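Local coordinates for double stranded RNA binding protein A (Xenopus laevis, PDB 1DI2), which binds double-stranded RNA, here through the second of its double-stranded RNA-binding domains, at residues Gly14-Leu17 / Pro18-Thr21. The protein carries 1 engineered substitution. Sequence-based numbering, arbitrary orientation.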
ATOM      1  N   GLY E  14       8.578  25.129  15.697  1.00 19.89           N
ATOM      2  CA  GLY E  14       9.882  25.767  15.582  1.00 21.87           C
ATOM      3  C   GLY E  14      11.020  24.746  15.667  1.00 20.87           C
ATOM      4  O   GLY E  14      12.153  25.077  16.022  1.00 19.44           O
ATOM      5  N   TRP E  15      10.722  23.490  15.355  1.00 20.90           N
ATOM      6  CA  TRP E  15      11.739  22.443  15.387  1.00 18.78           C
ATOM      7  C   TRP E  15      12.403  22.343  14.016  1.00 20.40           C
ATOM      8  O   TRP E  15      11.803  22.719  13.009  1.00 17.53           O
ATOM      9  CB  TRP E  15      11.119  21.072  15.696  1.00 18.47           C
ATOM     10  CG  TRP E  15      10.331  20.968  16.979  1.00 18.46           C
ATOM     11  CD1 TRP E  15      10.460  21.748  18.091  1.00 22.89           C
ATOM     12  CD2 TRP E  15       9.398  19.930  17.324  1.00 19.46           C
ATOM     13  NE1 TRP E  15       9.660  21.262  19.111  1.00 24.29           N
ATOM     14  CE2 TRP E  15       9.002  20.147  18.663  1.00 20.35           C
ATOM     15  CE3 TRP E  15       8.854  18.842  16.624  1.00 20.54           C
ATOM     16  CZ2 TRP E  15       8.094  19.315  19.318  1.00 24.03           C
ATOM     17  CZ3 TRP E  15       7.951  18.008  17.281  1.00 24.12           C
ATOM     18  CH2 TRP E  15       7.580  18.253  18.616  1.00 23.04           C
ATOM     19  N   ARG E  16      13.639  21.858  13.965  1.00 19.60           N
ATOM     20  CA  ARG E  16      14.270  21.662  12.668  1.00 21.06           C
ATOM     21  C   ARG E  16      13.405  20.568  12.046  1.00 22.04           C
ATOM     22  O   ARG E  16      12.829  19.757  12.766  1.00 17.21           O
ATOM     23  CB  ARG E  16      15.715  21.172  12.797  1.00 22.74           C
ATOM     24  CG  ARG E  16      16.667  22.214  13.352  1.00 26.46           C
ATOM     25  CD  ARG E  16      18.148  21.788  13.337  1.00 29.26           C
ATOM     26  NE  ARG E  16      18.659  21.425  12.013  1.00 37.37           N
ATOM     27  CZ  ARG E  16      18.624  20.199  11.497  1.00 45.35           C
ATOM     28  NH1 ARG E  16      18.090  19.195  12.182  1.00 45.48           N
ATOM     29  NH2 ARG E  16      19.130  19.972  10.289  1.00 48.88           N
ATOM     30  N   LEU E  17      13.311  20.558  10.723  1.00 17.71           N
ATOM     31  CA  LEU E  17      12.486  19.581  10.017  1.00 19.25           C
ATOM     32  C   LEU E  17      12.910  18.134  10.255  1.00 17.58           C
ATOM     33  O   LEU E  17      14.074  17.852  10.523  1.00 17.21           O
ATOM     34  CB  LEU E  17      12.503  19.876   8.506  1.00 21.22           C
ATOM     35  CG  LEU E  17      11.927  21.220   8.044  1.00 24.54           C
ATOM     36  CD1 LEU E  17      12.262  21.465   6.580  1.00 28.55           C
ATOM     37  CD2 LEU E  17      10.425  21.241   8.266  1.00 28.27           C
ATOM     38  N   PRO E  18      11.955  17.195  10.153  1.00 16.74           N
ATOM     39  CA  PRO E  18      12.228  15.773  10.352  1.00 17.42           C
ATOM     40  C   PRO E  18      13.298  15.226   9.403  1.00 19.77           C
ATOM     41  O   PRO E  18      13.392  15.636   8.244  1.00 16.64           O
ATOM     42  CB  PRO E  18      10.866  15.130  10.090  1.00 19.48           C
ATOM     43  CG  PRO E  18       9.912  16.200  10.563  1.00 20.75           C
ATOM     44  CD  PRO E  18      10.525  17.394   9.867  1.00 18.20           C
ATOM     45  N   GLU E  19      14.102  14.300   9.908  1.00 19.55           N
ATOM     46  CA  GLU E  19      15.127  13.673   9.089  1.00 23.89           C
ATOM     47  C   GLU E  19      14.811  12.190   8.939  1.00 21.95           C
ATOM     48  O   GLU E  19      14.578  11.496   9.931  1.00 21.15           O
ATOM     49  CB  GLU E  19      16.509  13.820   9.718  1.00 27.94           C
ATOM     50  CG  GLU E  19      16.935  15.250   9.974  1.00 34.90           C
ATOM     51  CD  GLU E  19      18.343  15.330  10.528  1.00 41.59           C
ATOM     52  OE1 GLU E  19      18.769  14.362  11.196  1.00 45.54           O
ATOM     53  OE2 GLU E  19      19.013  16.364  10.324  1.00 48.39           O
ATOM     54  N   TYR E  20      14.797  11.711   7.697  1.00 20.28           N
ATOM     55  CA  TYR E  20      14.522  10.302   7.435  1.00 19.89           C
ATOM     56  C   TYR E  20      15.760   9.613   6.861  1.00 20.30           C
ATOM     57  O   TYR E  20      16.404  10.127   5.947  1.00 21.52           O
ATOM     58  CB  TYR E  20      13.346  10.135   6.462  1.00 16.73           C
ATOM     59  CG  TYR E  20      12.036  10.718   6.952  1.00 16.69           C
ATOM     60  CD1 TYR E  20      11.734  12.077   6.771  1.00 13.26           C
ATOM     61  CD2 TYR E  20      11.091   9.915   7.581  1.00 15.62           C
ATOM     62  CE1 TYR E  20      10.504  12.607   7.199  1.00 18.52           C
ATOM     63  CE2 TYR E  20       9.873  10.429   8.009  1.00 14.99           C
ATOM     64  CZ  TYR E  20       9.579  11.769   7.818  1.00 19.68           C
ATOM     65  OH  TYR E  20       8.360  12.246   8.239  1.00 20.91           O
ATOM     66  N   THR E  21      16.072   8.443   7.401  1.00 18.97           N
ATOM     67  CA  THR E  21      17.232   7.676   6.975  1.00 20.25           C
ATOM     68  C   THR E  21      16.888   6.188   6.828  1.00 21.89           C
ATOM     69  O   THR E  21      16.098   5.650   7.608  1.00 19.45           O
ATOM     70  CB  THR E  21      18.375   7.831   8.003  1.00 21.68           C
ATOM     71  OG1 THR E  21      17.928   7.369   9.277  1.00 28.86           O
ATOM     72  CG2 THR E  21      18.766   9.289   8.171  1.00 25.24           C
TER
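The ends of Arg16 and Glu19 meet at the protein surface in a salt bridge, with NH1 of Arg16 3.5 Å from OE2 of Glu19. The carboxylate oxygen lies at the edge of the guanidinium and in its plane, close to the fork between the two terminal nitrogens, since NH2 of Arg16 is 3.6 Å from the same OE2. The two planes stand nearly perpendicular, 87° apart, and a single oxygen faces both nitrogens; the pairing is not the flat, two-oxygen kind. A bend at chi3 (57°) in the arginine brings its guanidinium beside the carboxylate of Glu19, whose own chain runs extended beyond CG. Both residues are exposed, and the long separation suggests a modest surface attraction; Arg16 also touches a crystal neighbour, which may influence its pose. Between them the chain is extended through Leu17 and Pro18. CB of Leu17 presses on the proline ring, 3.5 Å from CD of Pro18, a snug fit imposed by their adjacency. Leu17 also touches Val11 of helix 2-13, whereas Pro18 packs on Leu6 of that helix and on Val40 of strand 33-40. Upstream, Gly14 adopts positive phi as the C-prime residue of a Schellman motif that ends the helix. The segment thus forms the link from the first helix to the first, edge strand of the antiparallel sheet in the alpha-beta-beta-beta-alpha fold of double-stranded RNA-binding domains.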